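Local coordinates for putative tRNA (Adenine(37)-N6)-methyltransferase (Pseudomonas aeruginosa, PDB 7BTU), which probably transfers a methyl group from S-adenosyl-L-methionine to the N6-threonylcarbamoyladenosine at position 37 of tRNA, at the interface of chains A and B. Numbering follows the deposited sequence. Chains: chain A/B, Putative tRNA (Adenine(37)-N6)-methyltransferase.

Contact 1: the interface of chains A and B. Residues chain A 52-56, 59, 137-138; chain B 91-96, 151, 153.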
loop_
_atom_site.group_PDB
_atom_site.type_symbol
_atom_site.label_atom_id
_atom_site.label_comp_id
_atom_site.label_asym_id
_atom_site.label_seq_id
_atom_site.Cartn_x
_atom_site.Cartn_y
_atom_site.Cartn_z
ATOM N N ALA A 52 -12.084 -2.340 17.539
ATOM C CA ALA A 52 -10.990 -2.444 16.575
ATOM C C ALA A 52 -11.045 -1.378 15.487
ATOM O O ALA A 52 -10.038 -1.170 14.798
ATOM C CB ALA A 52 -10.970 -3.830 15.941
ATOM N N LEU A 53 -12.180 -0.685 15.347
ATOM C CA LEU A 53 -12.436 0.243 14.258
ATOM C C LEU A 53 -12.489 1.689 14.696
ATOM O O LEU A 53 -12.677 2.560 13.839
ATOM C CB LEU A 53 -13.765 -0.100 13.573
ATOM C CG LEU A 53 -13.791 -1.576 13.180
ATOM C CD1 LEU A 53 -15.160 -1.928 12.623
ATOM C CD2 LEU A 53 -12.709 -1.876 12.142
ATOM N N GLU A 54 -12.368 1.945 16.005
ATOM C CA GLU A 54 -12.581 3.264 16.581
ATOM C C GLU A 54 -11.640 4.276 15.950
ATOM O O GLU A 54 -10.420 4.109 15.978
ATOM C CB GLU A 54 -12.379 3.185 18.101
ATOM N N GLY A 55 -12.204 5.340 15.414
ATOM C CA GLY A 55 -11.426 6.313 14.679
ATOM C C GLY A 55 -11.590 6.257 13.175
ATOM O O GLY A 55 -11.296 7.247 12.506
ATOM N N LEU A 56 -12.041 5.128 12.610
ATOM C CA LEU A 56 -12.248 5.092 11.163
ATOM C C LEU A 56 -13.365 6.021 10.722
ATOM O O LEU A 56 -13.434 6.347 9.543
ATOM C CB LEU A 56 -12.526 3.659 10.659
ATOM C CG LEU A 56 -11.299 2.750 10.692
ATOM C CD1 LEU A 56 -11.680 1.344 10.269
ATOM C CD2 LEU A 56 -10.226 3.253 9.739
ATOM N N VAL A 59 -11.876 8.652 8.605
ATOM C CA VAL A 59 -10.964 8.172 7.565
ATOM C C VAL A 59 -11.779 7.843 6.313
ATOM O O VAL A 59 -12.672 6.992 6.363
ATOM C CB VAL A 59 -10.185 6.940 8.045
ATOM C CG1 VAL A 59 -9.345 6.302 6.889
ATOM C CG2 VAL A 59 -9.318 7.326 9.256
ATOM N N LYS A 137 -5.776 -0.832 6.965
ATOM C CA LYS A 137 -4.980 0.317 7.403
ATOM C C LYS A 137 -5.645 1.585 6.895
ATOM O O LYS A 137 -6.086 1.606 5.747
ATOM C CB LYS A 137 -3.542 0.251 6.853
ATOM C CG LYS A 137 -2.727 -0.972 7.329
ATOM C CD LYS A 137 -1.351 -1.057 6.571
ATOM C CE LYS A 137 -0.370 -1.994 7.291
ATOM N NZ LYS A 137 -0.813 -3.339 7.249
ATOM N N PRO A 138 -5.680 2.667 7.688
ATOM C CA PRO A 138 -6.181 3.944 7.158
ATOM C C PRO A 138 -5.272 4.455 6.049
ATOM O O PRO A 138 -4.048 4.304 6.100
ATOM C CB PRO A 138 -6.149 4.895 8.385
ATOM C CG PRO A 138 -5.003 4.291 9.245
ATOM C CD PRO A 138 -5.151 2.790 9.064
ATOM N N LEU B 91 -7.496 4.498 19.955
ATOM C CA LEU B 91 -7.954 4.253 18.597
ATOM C C LEU B 91 -7.956 2.756 18.318
ATOM O O LEU B 91 -7.167 2.011 18.899
ATOM C CB LEU B 91 -7.045 4.951 17.578
ATOM C CG LEU B 91 -7.112 6.476 17.620
ATOM C CD1 LEU B 91 -6.100 7.021 16.627
ATOM C CD2 LEU B 91 -8.520 6.920 17.262
ATOM N N GLY B 92 -8.845 2.326 17.416
ATOM C CA GLY B 92 -8.807 0.957 16.954
ATOM C C GLY B 92 -7.554 0.655 16.150
ATOM O O GLY B 92 -7.020 1.502 15.434
ATOM N N VAL B 93 -7.067 -0.578 16.270
ATOM C CA VAL B 93 -5.838 -0.927 15.562
ATOM C C VAL B 93 -6.005 -0.700 14.062
ATOM O O VAL B 93 -5.065 -0.270 13.376
ATOM C CB VAL B 93 -5.428 -2.389 15.877
ATOM C CG1 VAL B 93 -6.463 -3.369 15.338
ATOM C CG2 VAL B 93 -4.015 -2.723 15.279
ATOM N N PHE B 94 -7.204 -0.924 13.540
ATOM C CA PHE B 94 -7.441 -0.768 12.107
ATOM C C PHE B 94 -7.589 0.691 11.699
ATOM O O PHE B 94 -7.679 0.973 10.497
ATOM C CB PHE B 94 -8.686 -1.567 11.700
ATOM C CG PHE B 94 -8.515 -3.043 11.890
ATOM C CD1 PHE B 94 -7.371 -3.677 11.436
ATOM C CD2 PHE B 94 -9.491 -3.803 12.523
ATOM C CE1 PHE B 94 -7.225 -5.105 11.587
ATOM C CE2 PHE B 94 -9.340 -5.182 12.668
ATOM C CZ PHE B 94 -8.212 -5.831 12.233
ATOM N N ALA B 95 -7.627 1.603 12.668
ATOM C CA ALA B 95 -7.601 3.031 12.394
ATOM C C ALA B 95 -6.179 3.593 12.456
ATOM O O ALA B 95 -5.997 4.813 12.375
ATOM C CB ALA B 95 -8.502 3.763 13.406
ATOM N N THR B 96 -5.182 2.724 12.611
ATOM C CA THR B 96 -3.801 3.114 12.825
ATOM C C THR B 96 -2.882 2.300 11.944
ATOM O O THR B 96 -3.242 1.244 11.387
ATOM C CB THR B 96 -3.331 2.875 14.277
ATOM O OG1 THR B 96 -3.074 1.466 14.436
ATOM C CG2 THR B 96 -4.353 3.343 15.322
ATOM N N ASN B 151 -8.085 12.269 6.084
ATOM C CA ASN B 151 -7.844 11.486 7.296
ATOM C C ASN B 151 -7.699 12.459 8.452
ATOM O O ASN B 151 -6.666 13.109 8.555
ATOM C CB ASN B 151 -6.597 10.621 7.160
ATOM C CG ASN B 151 -6.311 9.784 8.419
ATOM O OD1 ASN B 151 -6.463 10.246 9.572
ATOM N ND2 ASN B 151 -5.837 8.559 8.196
ATOM N N ILE B 153 -7.590 11.686 11.720
ATOM C CA ILE B 153 -6.924 11.246 12.945
ATOM C C ILE B 153 -5.403 11.253 12.809
ATOM O O ILE B 153 -4.701 11.323 13.824
ATOM C CB ILE B 153 -7.476 9.899 13.447
ATOM C CG1 ILE B 153 -7.705 8.923 12.322
ATOM C CG2 ILE B 153 -8.846 10.101 14.183
ATOM C CD1 ILE B 153 -7.876 7.530 12.865
#

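Contact 2: the interface of chains A and B. Residues chain A 63, 65, 107, 135-138, 144; chain B 63, 65, 97, 101, 105-107.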
loop_
_atom_site.group_PDB
_atom_site.type_symbol
_atom_site.label_atom_id
_atom_site.label_comp_id
_atom_site.label_asym_id
_atom_site.label_seq_id
_atom_site.Cartn_x
_atom_site.Cartn_y
_atom_site.Cartn_z
ATOM N N TRP A 63 -6.537 1.050 3.134
ATOM C CA TRP A 63 -5.797 -0.027 2.477
ATOM C C TRP A 63 -6.302 -1.352 2.990
ATOM O O TRP A 63 -6.410 -1.552 4.210
ATOM C CB TRP A 63 -4.320 0.061 2.840
ATOM C CG TRP A 63 -3.672 1.272 2.255
ATOM C CD1 TRP A 63 -3.314 2.433 2.912
ATOM C CD2 TRP A 63 -3.323 1.463 0.867
ATOM N NE1 TRP A 63 -2.727 3.332 2.017
ATOM C CE2 TRP A 63 -2.710 2.751 0.764
ATOM C CE3 TRP A 63 -3.437 0.662 -0.286
ATOM C CZ2 TRP A 63 -2.245 3.258 -0.453
ATOM C CZ3 TRP A 63 -2.968 1.172 -1.510
ATOM C CH2 TRP A 63 -2.394 2.442 -1.582
ATOM N N LEU A 65 -5.066 -5.318 2.886
ATOM C CA LEU A 65 -4.164 -6.385 2.479
ATOM C C LEU A 65 -4.988 -7.663 2.383
ATOM O O LEU A 65 -5.817 -7.933 3.257
ATOM C CB LEU A 65 -3.023 -6.619 3.464
ATOM C CG LEU A 65 -2.151 -5.354 3.672
ATOM C CD1 LEU A 65 -1.015 -5.725 4.617
ATOM C CD2 LEU A 65 -1.543 -4.752 2.372
ATOM N N GLN A 107 -2.597 -5.774 -2.211
ATOM C CA GLN A 107 -2.854 -4.543 -1.505
ATOM C C GLN A 107 -3.739 -3.674 -2.395
ATOM O O GLN A 107 -3.427 -3.473 -3.576
ATOM C CB GLN A 107 -1.474 -3.879 -1.205
ATOM C CG GLN A 107 -1.559 -2.478 -0.700
ATOM C CD GLN A 107 -0.193 -1.808 -0.575
ATOM O OE1 GLN A 107 0.863 -2.456 -0.708
ATOM N NE2 GLN A 107 -0.207 -0.499 -0.308
ATOM N N ASP A 135 -5.686 -7.525 6.644
ATOM C CA ASP A 135 -5.406 -6.310 7.409
ATOM C C ASP A 135 -6.183 -5.175 6.764
ATOM O O ASP A 135 -6.536 -5.213 5.566
ATOM C CB ASP A 135 -3.894 -5.997 7.428
ATOM C CG ASP A 135 -3.460 -5.060 8.587
ATOM O OD1 ASP A 135 -4.299 -4.641 9.435
ATOM O OD2 ASP A 135 -2.243 -4.715 8.626
ATOM N N ILE A 136 -6.443 -4.178 7.591
ATOM C CA ILE A 136 -7.050 -2.904 7.242
ATOM C C ILE A 136 -6.114 -1.825 7.787
ATOM O O ILE A 136 -5.728 -1.891 8.956
ATOM C CB ILE A 136 -8.438 -2.737 7.913
ATOM C CG1 ILE A 136 -9.440 -3.839 7.498
ATOM C CG2 ILE A 136 -9.016 -1.302 7.631
ATOM C CD1 ILE A 136 -10.502 -4.062 8.578
ATOM N N LYS A 137 -5.776 -0.832 6.965
ATOM C CA LYS A 137 -4.980 0.317 7.403
ATOM C C LYS A 137 -5.645 1.585 6.895
ATOM O O LYS A 137 -6.086 1.606 5.747
ATOM C CB LYS A 137 -3.542 0.251 6.853
ATOM C CG LYS A 137 -2.727 -0.972 7.329
ATOM C CD LYS A 137 -1.351 -1.057 6.571
ATOM C CE LYS A 137 -0.370 -1.994 7.291
ATOM N NZ LYS A 137 -0.813 -3.339 7.249
ATOM N N PRO A 138 -5.680 2.667 7.688
ATOM C CA PRO A 138 -6.181 3.944 7.158
ATOM C C PRO A 138 -5.272 4.455 6.049
ATOM O O PRO A 138 -4.048 4.304 6.100
ATOM C CB PRO A 138 -6.149 4.895 8.385
ATOM C CG PRO A 138 -5.003 4.291 9.245
ATOM C CD PRO A 138 -5.151 2.790 9.064
ATOM N N ASP A 144 1.090 8.509 1.927
ATOM C CA ASP A 144 0.770 7.516 0.900
ATOM C C ASP A 144 0.641 8.089 -0.504
ATOM O O ASP A 144 0.706 7.325 -1.470
ATOM C CB ASP A 144 -0.576 6.820 1.206
ATOM C CG ASP A 144 -0.557 6.010 2.480
ATOM O OD1 ASP A 144 0.534 5.680 2.983
ATOM O OD2 ASP A 144 -1.657 5.723 2.998
ATOM N N TRP B 63 6.270 -0.150 -3.708
ATOM C CA TRP B 63 5.667 -0.620 -2.475
ATOM C C TRP B 63 6.436 -1.823 -1.992
ATOM O O TRP B 63 6.687 -2.745 -2.780
ATOM C CB TRP B 63 4.209 -1.008 -2.734
ATOM C CG TRP B 63 3.239 0.141 -2.874
ATOM C CD1 TRP B 63 2.582 0.540 -4.012
ATOM C CD2 TRP B 63 2.747 0.980 -1.812
ATOM N NE1 TRP B 63 1.739 1.561 -3.723
ATOM C CE2 TRP B 63 1.822 1.860 -2.383
ATOM C CE3 TRP B 63 3.007 1.050 -0.409
ATOM C CZ2 TRP B 63 1.141 2.851 -1.629
ATOM C CZ3 TRP B 63 2.320 1.999 0.348
ATOM C CH2 TRP B 63 1.390 2.905 -0.282
ATOM N N LEU B 65 5.898 -4.746 0.941
ATOM C CA LEU B 65 5.194 -5.384 2.045
ATOM C C LEU B 65 6.254 -6.107 2.856
ATOM O O LEU B 65 7.143 -6.777 2.288
ATOM C CB LEU B 65 4.144 -6.428 1.572
ATOM C CG LEU B 65 3.059 -5.835 0.694
ATOM C CD1 LEU B 65 2.084 -6.887 0.163
ATOM C CD2 LEU B 65 2.297 -4.698 1.405
ATOM N N ARG B 97 -1.663 2.804 11.860
ATOM C CA ARG B 97 -0.551 2.072 11.280
ATOM C C ARG B 97 0.357 1.514 12.373
ATOM O O ARG B 97 1.568 1.365 12.165
ATOM C CB ARG B 97 0.230 2.982 10.333
ATOM C CG ARG B 97 -0.571 3.486 9.171
ATOM C CD ARG B 97 0.205 4.588 8.462
ATOM N NE ARG B 97 -0.486 4.980 7.243
ATOM C CZ ARG B 97 -0.538 4.256 6.127
ATOM N NH1 ARG B 97 0.095 3.078 6.033
ATOM N NH2 ARG B 97 -1.230 4.715 5.114
ATOM N N ARG B 101 -0.033 -5.597 15.127
ATOM C CA ARG B 101 -1.352 -5.691 14.506
ATOM C C ARG B 101 -1.603 -7.116 14.004
ATOM O O ARG B 101 -0.663 -7.913 13.887
ATOM C CB ARG B 101 -1.485 -4.668 13.372
ATOM C CG ARG B 101 -0.530 -4.887 12.268
ATOM C CD ARG B 101 -0.532 -3.676 11.305
ATOM N NE ARG B 101 -1.870 -3.228 10.912
ATOM C CZ ARG B 101 -2.488 -2.137 11.383
ATOM N NH1 ARG B 101 -1.926 -1.365 12.324
ATOM N NH2 ARG B 101 -3.703 -1.859 10.955
ATOM N N ILE B 105 1.924 -7.553 9.181
ATOM C CA ILE B 105 2.441 -7.108 7.884
ATOM C C ILE B 105 2.331 -5.595 7.772
ATOM O O ILE B 105 1.290 -5.031 8.096
ATOM C CB ILE B 105 1.675 -7.775 6.725
ATOM C CG1 ILE B 105 1.855 -9.279 6.784
ATOM C CG2 ILE B 105 2.241 -7.286 5.342
ATOM C CD1 ILE B 105 0.876 -9.952 5.951
ATOM N N GLY B 106 3.400 -4.937 7.313
ATOM C CA GLY B 106 3.384 -3.509 7.096
ATOM C C GLY B 106 3.539 -3.236 5.615
ATOM O O GLY B 106 3.889 -4.115 4.840
ATOM N N GLN B 107 3.336 -1.972 5.245
ATOM C CA GLN B 107 3.513 -1.594 3.856
ATOM C C GLN B 107 4.301 -0.302 3.869
ATOM O O GLN B 107 4.169 0.489 4.806
ATOM C CB GLN B 107 2.205 -1.383 3.147
ATOM C CG GLN B 107 1.416 -0.255 3.823
ATOM C CD GLN B 107 0.078 -0.027 3.198
ATOM O OE1 GLN B 107 -0.651 -0.981 2.857
ATOM N NE2 GLN B 107 -0.247 1.243 2.991
HETATM O O HOH W 1 -0.856 -7.326 8.986
HETATM O O HOH W 2 1.586 3.307 3.685
#

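Contact 3: the interface of chains A and B. Residues chain A 94, 96, 101-102; chain B 14, 47, 135, 137.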
loop_
_atom_site.group_PDB
_atom_site.type_symbol
_atom_site.label_atom_id
_atom_site.label_comp_id
_atom_site.label_asym_id
_atom_site.label_seq_id
_atom_site.Cartn_x
_atom_site.Cartn_y
_atom_site.Cartn_z
ATOM N N PHE A 94 8.224 -8.386 -10.115
ATOM C CA PHE A 94 8.254 -7.250 -9.199
ATOM C C PHE A 94 8.042 -5.900 -9.892
ATOM O O PHE A 94 7.901 -4.865 -9.215
ATOM C CB PHE A 94 9.591 -7.304 -8.439
ATOM C CG PHE A 94 9.723 -8.519 -7.570
ATOM C CD1 PHE A 94 8.702 -8.872 -6.733
ATOM C CD2 PHE A 94 10.850 -9.310 -7.623
ATOM C CE1 PHE A 94 8.818 -9.998 -5.893
ATOM C CE2 PHE A 94 10.966 -10.435 -6.822
ATOM C CZ PHE A 94 9.944 -10.775 -5.947
ATOM N N THR A 96 5.397 -5.529 -11.801
ATOM C CA THR A 96 3.989 -5.600 -12.156
ATOM C C THR A 96 3.150 -5.591 -10.894
ATOM O O THR A 96 3.640 -5.822 -9.780
ATOM C CB THR A 96 3.619 -6.864 -12.947
ATOM O OG1 THR A 96 3.561 -7.972 -12.029
ATOM C CG2 THR A 96 4.627 -7.142 -13.996
ATOM N N ARG A 101 1.711 -13.369 -7.314
ATOM C CA ARG A 101 2.855 -12.783 -6.614
ATOM C C ARG A 101 3.451 -13.844 -5.705
ATOM O O ARG A 101 2.725 -14.702 -5.175
ATOM C CB ARG A 101 2.460 -11.567 -5.769
ATOM C CG ARG A 101 1.481 -10.686 -6.470
ATOM C CD ARG A 101 1.569 -9.287 -6.069
ATOM N NE ARG A 101 2.906 -8.719 -6.258
ATOM C CZ ARG A 101 3.390 -8.270 -7.412
ATOM N NH1 ARG A 101 2.665 -8.344 -8.550
ATOM N NH2 ARG A 101 4.621 -7.779 -7.433
ATOM N N PRO A 102 4.771 -13.795 -5.489
ATOM C CA PRO A 102 5.446 -14.883 -4.752
ATOM C C PRO A 102 4.776 -15.265 -3.439
ATOM O O PRO A 102 4.569 -16.453 -3.193
ATOM C CB PRO A 102 6.853 -14.317 -4.545
ATOM C CG PRO A 102 7.057 -13.481 -5.799
ATOM C CD PRO A 102 5.723 -12.918 -6.194
ATOM N N ILE B 14 11.101 -12.673 0.580
ATOM C CA ILE B 14 11.884 -12.685 -0.657
ATOM C C ILE B 14 13.233 -12.008 -0.474
ATOM O O ILE B 14 14.093 -12.111 -1.349
ATOM C CB ILE B 14 11.061 -12.006 -1.760
ATOM C CG1 ILE B 14 10.653 -10.614 -1.317
ATOM C CG2 ILE B 14 9.778 -12.851 -2.025
ATOM C CD1 ILE B 14 10.289 -9.658 -2.441
ATOM N N PHE B 47 14.630 -15.264 -6.249
ATOM C CA PHE B 47 14.287 -13.916 -6.683
ATOM C C PHE B 47 15.485 -13.040 -6.945
ATOM O O PHE B 47 15.317 -11.809 -7.045
ATOM C CB PHE B 47 13.376 -13.249 -5.651
ATOM C CG PHE B 47 12.239 -14.119 -5.299
ATOM C CD1 PHE B 47 11.227 -14.336 -6.226
ATOM C CD2 PHE B 47 12.227 -14.821 -4.100
ATOM C CE1 PHE B 47 10.175 -15.214 -5.937
ATOM C CE2 PHE B 47 11.194 -15.671 -3.808
ATOM C CZ PHE B 47 10.161 -15.878 -4.735
ATOM N N ASP B 135 7.225 -8.636 -0.494
ATOM C CA ASP B 135 6.778 -8.342 -1.863
ATOM C C ASP B 135 7.357 -6.995 -2.268
ATOM O O ASP B 135 7.679 -6.166 -1.420
ATOM C CB ASP B 135 5.236 -8.312 -1.941
ATOM C CG ASP B 135 4.716 -8.208 -3.395
ATOM O OD1 ASP B 135 5.097 -9.069 -4.191
ATOM O OD2 ASP B 135 4.013 -7.217 -3.733
ATOM N N LYS B 137 6.253 -4.129 -5.433
ATOM C CA LYS B 137 5.351 -3.768 -6.549
ATOM C C LYS B 137 5.599 -2.307 -6.900
ATOM O O LYS B 137 5.933 -1.511 -6.016
ATOM C CB LYS B 137 3.863 -3.932 -6.176
#

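Contact 1: the interface of chains A and B
The 3-10 helices 50-53 and 56-58 of chain A, the loop between them, A:Val59 and the end of strand 132-138 meet 3-10 helix 93-95 and strand 91-92 of chain B, with B:Asn151 and B:Ile153 alongside. Backbone hydrogen bonds pin the turns together. The amide N of B:Gly92 donates to the carbonyl O of A:Glu54 at 2.8 Å, on an in-plane lone pair. The amide N of B:Phe94 donates to A:Ala52 O at 3.1 Å, nearly along the C=O axis. The B:Phe94 ring brings its CD2 edge atom to A:Ala52 CB at 3.7 Å, and A:Leu53 CD2 comes obliquely to the same atom. B:Val93 CG1 lies over the centre of one face of this ring. A:Leu56 turns its CD2 branch to B:Ala95 CA at 3.7 Å. A:Pro138 packs its ring CG against the carbonyl O of B:Ala95 at 3.3 Å. A:Val59 CG2 meets B:Ile153 CG1 at 3.8 Å, the side chains crossing at about a right angle. B:Ile153 CG1 takes the crowded position (chi1 42°), which turns CD1 toward A:Gly55 O. B:Asn151 OD1 accepts from B:Ile153 N and so ties this loop. A:Val59 and B:Asn151 form an antiparallel beta bridge. The site clamps one end of the two-fold interface through backbone and apolar contacts.

Contact 2: the interface of chains A and B
Strands 61-67, 105-116 and 132-138 of chain A, with A:Asp144 of helix 141-144, face strands 61-67 and 105-116 of chain B and the loop bearing B:Arg101. B:Arg101 grips the A:Asp135 carboxylate side-on. Its NE donates to OD2 of A:Asp135 at 2.8 Å on the syn lone pair, while NH2 bonds to OD1. NH2 also donates to A:Ile136 O at 2.8 Å, and that oxygen lies close to the guanidinium plane. A:Lys137 bends at its last torsion (chi4 67°) and places NZ 2.8 Å from B:Ile105 O, above the carbonyl plane. NZ also pairs with A:Asp135, which may thus stay ionised. Water 1 links A:Asp135 OD2 to B:Ile105. A:Trp63 and B:Trp63 meet tip to tip, edge-to-face, with CH2 of A:Trp63 3.6 Å from CZ2 of B:Trp63. B:Gln107 NE2 lies over one face of A:Trp63, near the rim, and bonds to water 2, which continues to A:Asp144. A:Gln107 NE2 lies likewise over one face of B:Trp63. Its CG is anti to the backbone N (chi1 169°), whereas B:Gln107 CG takes the crowded position (chi1 61°). A:Trp63 NE1 donates to A:Asp144 OD2 at 2.8 Å, which braces the indole. The site joins the strands of the two chains through an aromatic and glutamine centre with charged flanks.

Contact 3: the interface of chains A and B
Charge pairing centres on A:Arg101 and B:Asp135, whose planar groups stand nearly perpendicular, at 82°. The guanidinium NE donates to B:Asp135 OD1 at 3.0 Å, on the syn lone pair of that oxygen, and forms a salt bridge. A weak second bond runs from NE to OD2 of the same carboxylate. B:Asp135 sets CG anti to its backbone N (chi1 -172°), which carries the carboxylate toward chain A. A:Arg101 bends at chi3, 57°, to turn NE to it. On its own chain, the terminal nitrogens NH1 and NH2 of A:Arg101 make weak bonds to the carbonyl O of A:Thr96, which may steady the guanidinium. Apolar contacts lie beside the charged pair. A:Phe94 points its ring tip at B:Ile14, with A:Phe94 CZ 3.7 Å from B:Ile14 CD1. B:Phe47 crosses A:Phe94 at about a right angle and brings CD1 to within 3.8 Å of A:Phe94 CZ. Its CB sits at the edge of the A:Phe94 ring, in plane. A:Pro102 CG comes obliquely to B:Phe47 CE1 at 3.6 Å. B:Ile14 CG2 lies over the rim of one face of the B:Phe47 ring. The site sits where 3-10 helix 93-95 and the loop with A:Arg101 and A:Pro102 in chain A meet strand 132-138 and two loops of chain B.

The three contacts follow one another along the two-fold interface. Contact 1 and contact 2 have C-alpha centres about 12 Å apart and share A:Lys137 and A:Pro138 at the end of strand 132-138. Contact 3 lies about 16 Å from contact 2 and about 28 Å from contact 1. Residues 94, 96, 101, 135 and 137 recur with the chains exchanged, so contact 3 partly repeats contacts 1 and 2, though the Arg101–Asp135 pairing differs. Contact 2 occupies the middle, where Trp63 and Gln107 of both chains meet. Such an extended, symmetric interface suggests a dimer, although the structure alone does not prove one in solution.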